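Local coordinates for protein CalsepRRP (Calystegia sepium, PDB 1JY5) that is an RNase-related protein of the ribonuclease T2 family that may bind RNA, though whether it has ribonuclease activity is uncertain, at residues A61-Q65 and N66-I70; S69-S72 and N73-K77. All coordinates share one frame; numbering follows the deposited sequence.

Contact 1 (A61-Q65 and N66-I70); sequences AKYDQ and NEISI. Unlike the reference sequence in segment 61-65: Q65 (reference Glu).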
loop_
_atom_site.group_PDB
_atom_site.type_symbol
_atom_site.label_atom_id
_atom_site.label_comp_id
_atom_site.label_asym_id
_atom_site.label_seq_id
_atom_site.Cartn_x
_atom_site.Cartn_y
_atom_site.Cartn_z
ATOM N N ALA A 61 -11.555 -17.569 -6.349
ATOM C CA ALA A 61 -10.736 -18.219 -7.358
ATOM C C ALA A 61 -9.265 -18.059 -7.002
ATOM O O ALA A 61 -8.865 -17.060 -6.404
ATOM C CB ALA A 61 -11.017 -17.604 -8.737
ATOM N N LYS A 62 -8.456 -19.048 -7.361
ATOM C CA LYS A 62 -7.030 -18.981 -7.077
ATOM C C LYS A 62 -6.396 -17.896 -7.947
ATOM O O LYS A 62 -6.949 -17.512 -8.980
ATOM C CB LYS A 62 -6.374 -20.338 -7.360
ATOM C CG LYS A 62 -6.549 -20.810 -8.790
ATOM C CD LYS A 62 -6.305 -22.309 -8.940
ATOM C CE LYS A 62 -6.510 -22.753 -10.388
ATOM N NZ LYS A 62 -7.828 -22.317 -10.945
ATOM N N TYR A 63 -5.237 -17.402 -7.524
ATOM C CA TYR A 63 -4.534 -16.369 -8.276
ATOM C C TYR A 63 -4.330 -16.820 -9.715
ATOM O O TYR A 63 -3.799 -17.903 -9.954
ATOM C CB TYR A 63 -3.166 -16.095 -7.660
ATOM C CG TYR A 63 -2.388 -15.055 -8.428
ATOM C CD1 TYR A 63 -2.857 -13.743 -8.513
ATOM C CD2 TYR A 63 -1.193 -15.380 -9.082
ATOM C CE1 TYR A 63 -2.160 -12.776 -9.225
ATOM C CE2 TYR A 63 -0.480 -14.416 -9.803
ATOM C CZ TYR A 63 -0.974 -13.115 -9.866
ATOM O OH TYR A 63 -0.284 -12.141 -10.552
ATOM N N ASP A 64 -4.738 -15.994 -10.672
ATOM C CA ASP A 64 -4.587 -16.336 -12.086
ATOM C C ASP A 64 -4.021 -15.146 -12.856
ATOM O O ASP A 64 -4.760 -14.244 -13.255
ATOM C CB ASP A 64 -5.943 -16.755 -12.668
ATOM C CG ASP A 64 -5.880 -17.052 -14.160
ATOM O OD1 ASP A 64 -6.952 -17.258 -14.760
ATOM O OD2 ASP A 64 -4.768 -17.085 -14.730
ATOM N N GLN A 65 -2.706 -15.149 -13.064
ATOM C CA GLN A 65 -2.046 -14.061 -13.781
ATOM C C GLN A 65 -2.704 -13.723 -15.112
ATOM O O GLN A 65 -2.610 -12.587 -15.582
ATOM C CB GLN A 65 -0.559 -14.382 -14.001
ATOM C CG GLN A 65 -0.271 -15.642 -14.816
ATOM C CD GLN A 65 -0.286 -15.404 -16.324
ATOM O OE1 GLN A 65 -0.207 -14.264 -16.789
ATOM N NE2 GLN A 65 -0.369 -16.488 -17.093
ATOM N N ASN A 66 -3.375 -14.693 -15.728
ATOM C CA ASN A 66 -4.033 -14.431 -17.009
ATOM C C ASN A 66 -5.120 -13.381 -16.853
ATOM O O ASN A 66 -5.324 -12.546 -17.733
ATOM C CB ASN A 66 -4.654 -15.707 -17.566
ATOM C CG ASN A 66 -3.614 -16.678 -18.064
ATOM O OD1 ASN A 66 -2.980 -16.449 -19.095
ATOM N ND2 ASN A 66 -3.417 -17.762 -17.327
ATOM N N GLU A 67 -5.808 -13.435 -15.718
ATOM C CA GLU A 67 -6.897 -12.516 -15.409
ATOM C C GLU A 67 -6.467 -11.059 -15.345
ATOM O O GLU A 67 -7.261 -10.153 -15.615
ATOM C CB GLU A 67 -7.513 -12.890 -14.066
ATOM C CG GLU A 67 -8.059 -14.292 -13.996
ATOM C CD GLU A 67 -9.447 -14.386 -14.560
ATOM O OE1 GLU A 67 -9.612 -14.153 -15.776
ATOM O OE2 GLU A 67 -10.380 -14.681 -13.781
ATOM N N ILE A 68 -5.213 -10.830 -14.971
ATOM C CA ILE A 68 -4.716 -9.473 -14.845
ATOM C C ILE A 68 -3.581 -9.142 -15.806
ATOM O O ILE A 68 -2.842 -8.182 -15.583
ATOM C CB ILE A 68 -4.244 -9.196 -13.388
ATOM C CG1 ILE A 68 -3.173 -10.218 -12.976
ATOM C CG2 ILE A 68 -5.434 -9.237 -12.441
ATOM C CD1 ILE A 68 -2.611 -10.009 -11.581
ATOM N N SER A 69 -3.469 -9.904 -16.892
ATOM C CA SER A 69 -2.397 -9.689 -17.868
ATOM C C SER A 69 -2.267 -8.260 -18.399
ATOM O O SER A 69 -1.151 -7.766 -18.565
ATOM C CB SER A 69 -2.529 -10.662 -19.056
ATOM O OG SER A 69 -3.691 -10.419 -19.829
ATOM N N ILE A 70 -3.387 -7.589 -18.657
ATOM C CA ILE A 70 -3.314 -6.232 -19.191
ATOM C C ILE A 70 -2.884 -5.206 -18.153
ATOM O O ILE A 70 -2.628 -4.048 -18.480
ATOM C CB ILE A 70 -4.657 -5.801 -19.825
ATOM C CG1 ILE A 70 -5.716 -5.559 -18.742
ATOM C CG2 ILE A 70 -5.120 -6.876 -20.806
ATOM C CD1 ILE A 70 -7.023 -4.997 -19.304
#

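Contact 2 (S69-S72 and N73-K77); sequences SILS and NDLSK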
loop_
_atom_site.group_PDB
_atom_site.type_symbol
_atom_site.label_atom_id
_atom_site.label_comp_id
_atom_site.label_asym_id
_atom_site.label_seq_id
_atom_site.Cartn_x
_atom_site.Cartn_y
_atom_site.Cartn_z
ATOM N N SER A 69 -3.469 -9.904 -16.892
ATOM C CA SER A 69 -2.397 -9.689 -17.868
ATOM C C SER A 69 -2.267 -8.260 -18.399
ATOM O O SER A 69 -1.151 -7.766 -18.565
ATOM C CB SER A 69 -2.529 -10.662 -19.056
ATOM O OG SER A 69 -3.691 -10.419 -19.829
ATOM N N ILE A 70 -3.387 -7.589 -18.657
ATOM C CA ILE A 70 -3.314 -6.232 -19.191
ATOM C C ILE A 70 -2.884 -5.206 -18.153
ATOM O O ILE A 70 -2.628 -4.048 -18.480
ATOM C CB ILE A 70 -4.657 -5.801 -19.825
ATOM C CG1 ILE A 70 -5.716 -5.559 -18.742
ATOM C CG2 ILE A 70 -5.120 -6.876 -20.806
ATOM C CD1 ILE A 70 -7.023 -4.997 -19.304
ATOM N N LEU A 71 -2.799 -5.648 -16.902
ATOM C CA LEU A 71 -2.376 -4.793 -15.805
ATOM C C LEU A 71 -0.919 -5.066 -15.449
ATOM O O LEU A 71 -0.349 -4.388 -14.597
ATOM C CB LEU A 71 -3.230 -5.052 -14.558
ATOM C CG LEU A 71 -4.746 -4.835 -14.656
ATOM C CD1 LEU A 71 -5.389 -5.157 -13.307
ATOM C CD2 LEU A 71 -5.031 -3.399 -15.065
ATOM N N SER A 72 -0.313 -6.051 -16.107
ATOM C CA SER A 72 1.069 -6.429 -15.814
ATOM C C SER A 72 2.093 -5.296 -15.752
ATOM O O SER A 72 2.915 -5.262 -14.841
ATOM C CB SER A 72 1.549 -7.498 -16.809
ATOM O OG SER A 72 1.527 -7.019 -18.142
ATOM N N ASN A 73 2.057 -4.376 -16.712
ATOM C CA ASN A 73 3.008 -3.266 -16.716
ATOM C C ASN A 73 2.789 -2.324 -15.534
ATOM O O ASN A 73 3.745 -1.846 -14.918
ATOM C CB ASN A 73 2.918 -2.467 -18.022
ATOM C CG ASN A 73 3.456 -3.237 -19.212
ATOM O OD1 ASN A 73 4.573 -3.752 -19.175
ATOM N ND2 ASN A 73 2.672 -3.313 -20.276
ATOM N N ASP A 74 1.527 -2.044 -15.230
ATOM C CA ASP A 74 1.193 -1.163 -14.122
ATOM C C ASP A 74 1.479 -1.808 -12.773
ATOM O O ASP A 74 1.969 -1.146 -11.859
ATOM C CB ASP A 74 -0.279 -0.750 -14.204
ATOM C CG ASP A 74 -0.533 0.281 -15.291
ATOM O OD1 ASP A 74 0.007 1.402 -15.181
ATOM O OD2 ASP A 74 -1.261 -0.031 -16.254
ATOM N N LEU A 75 1.181 -3.098 -12.644
ATOM C CA LEU A 75 1.424 -3.786 -11.382
ATOM C C LEU A 75 2.919 -3.973 -11.166
ATOM O O LEU A 75 3.400 -3.998 -10.031
ATOM C CB LEU A 75 0.708 -5.141 -11.367
ATOM C CG LEU A 75 -0.816 -5.010 -11.272
ATOM C CD1 LEU A 75 -1.487 -6.365 -11.431
ATOM C CD2 LEU A 75 -1.171 -4.387 -9.928
ATOM N N SER A 76 3.658 -4.092 -12.262
ATOM C CA SER A 76 5.097 -4.269 -12.164
ATOM C C SER A 76 5.757 -2.974 -11.721
ATOM O O SER A 76 6.762 -2.985 -11.012
ATOM C CB SER A 76 5.676 -4.693 -13.512
ATOM O OG SER A 76 7.093 -4.715 -13.453
ATOM N N LYS A 77 5.179 -1.852 -12.125
ATOM C CA LYS A 77 5.749 -0.565 -11.779
ATOM C C LYS A 77 5.199 0.069 -10.512
ATOM O O LYS A 77 5.945 0.674 -9.740
ATOM C CB LYS A 77 5.575 0.402 -12.954
ATOM C CG LYS A 77 6.197 1.772 -12.742
ATOM C CD LYS A 77 6.075 2.612 -14.006
ATOM C CE LYS A 77 6.554 4.033 -13.779
ATOM N NZ LYS A 77 7.991 4.079 -13.386
HETATM O O HOH W 1 -0.746 -2.267 -17.477
HETATM O O HOH W 2 0.305 -4.746 -19.343
#

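Contact 1 (A61-Q65 and N66-I70)
D64 and N66 supply the polar half of this contact. A single carboxylate oxygen, D64 OD2, takes two N-H groups: the backbone N66 N at 2.9 Å, arriving from above the carboxylate plane, and the amide N66 ND2 at 3.0 Å, on the syn lone pair of OD2. The amide and carboxylate planes are 72° apart. With CG anti to the backbone N (chi1 177°), D64 turns its carboxylate forward onto the chain that follows. Replacing D64 with an alanine would probably leave N66 N without this acceptor and set the N66 amide free to turn. The backbone adds E67 N to D64 O at 2.8 Å and I68 N to Q65 O at 3.2 Å.

Apolar contact is made by Y63 and I68, whose side chains cross at about a right angle, I68 CD1 lying 3.7 Å from Y63 CE1. The same methyl, I68 CD1, also comes 3.3 Å from the hydroxyl oxygen Y63 OH. Charge enters through D64 OD1, which is 4.2 Å from E67 OE1, a proximity likely to be mildly unfavourable.

The D64 OD2 to N66 N bond defines an Asx turn, here overlapping the tight backbone turn from D64 to E67.

Contact 2 (S69-S72 and N73-K77)
The flat groups by which L71 and S72 meet L75 and S76 are peptide units rather than rings, and the two carbonyls are approached differently. L75 N lies almost on the line of the L71 carbonyl, 2.8 Å from L71 O (C=O...N angle 173°). S76 N reaches S72 O at 2.9 Å but stands 33° off the carbonyl plane. These are i to i+4 bonds, the first turn of regular alpha-helix where a 3-10 segment runs into helix 72-78.

Just before them the pattern is opened by water. I70 O is not bonded directly to D74 N; water 1 lies between, accepting from D74 N and close to both I70 O and D74 OD2, either of which it may serve as donor. Water 2 accepts from N73 N at 3.2 Å and may make a weak bond to I70 O. At the helix start, N73 N and D74 N thus each donate to a water.

S72 adds a side-chain bond. Its hydroxyl sits between the backbone N and the carbonyl carbon (chi1 61°), which turns OG back to donate to S69 O at 2.8 Å. S69 O also accepts from S72 N, so two bonds from one residue grip that carbonyl.

The buried side of the turn belongs to L71 and L75, which face helix 116-129: L71 rests on Y117 and L75 on L124, while D74 touches F128 of the same helix. At the far end, S76 O takes a hydrogen bond from R33. Between the two leucines the touch is made by one methyl of L75, laid alongside the base of the L71 side chain, with L75 CD1 3.8 Å from L71 CB.

Contact 1 and contact 2 are successive turns of one continuous segment, sharing S69 and I70, with centres about 11 Å apart. Their apolar sides join directly, I68 CD1 of contact 1 packing 3.8 Å from L75 CD1 of contact 2. Both sit on helix 116-129, which receives I68 at F120, I70 and L71 at Y117, and L75 at L124. The path runs from the periphery inwards, the centre of contact 1 lying about 20 Å from that of the chain and the centre of contact 2 about 16 Å. Shortly upstream, C57 and C58 form disulfides with C90 and C108, fastening the same loop before it enters contact 1.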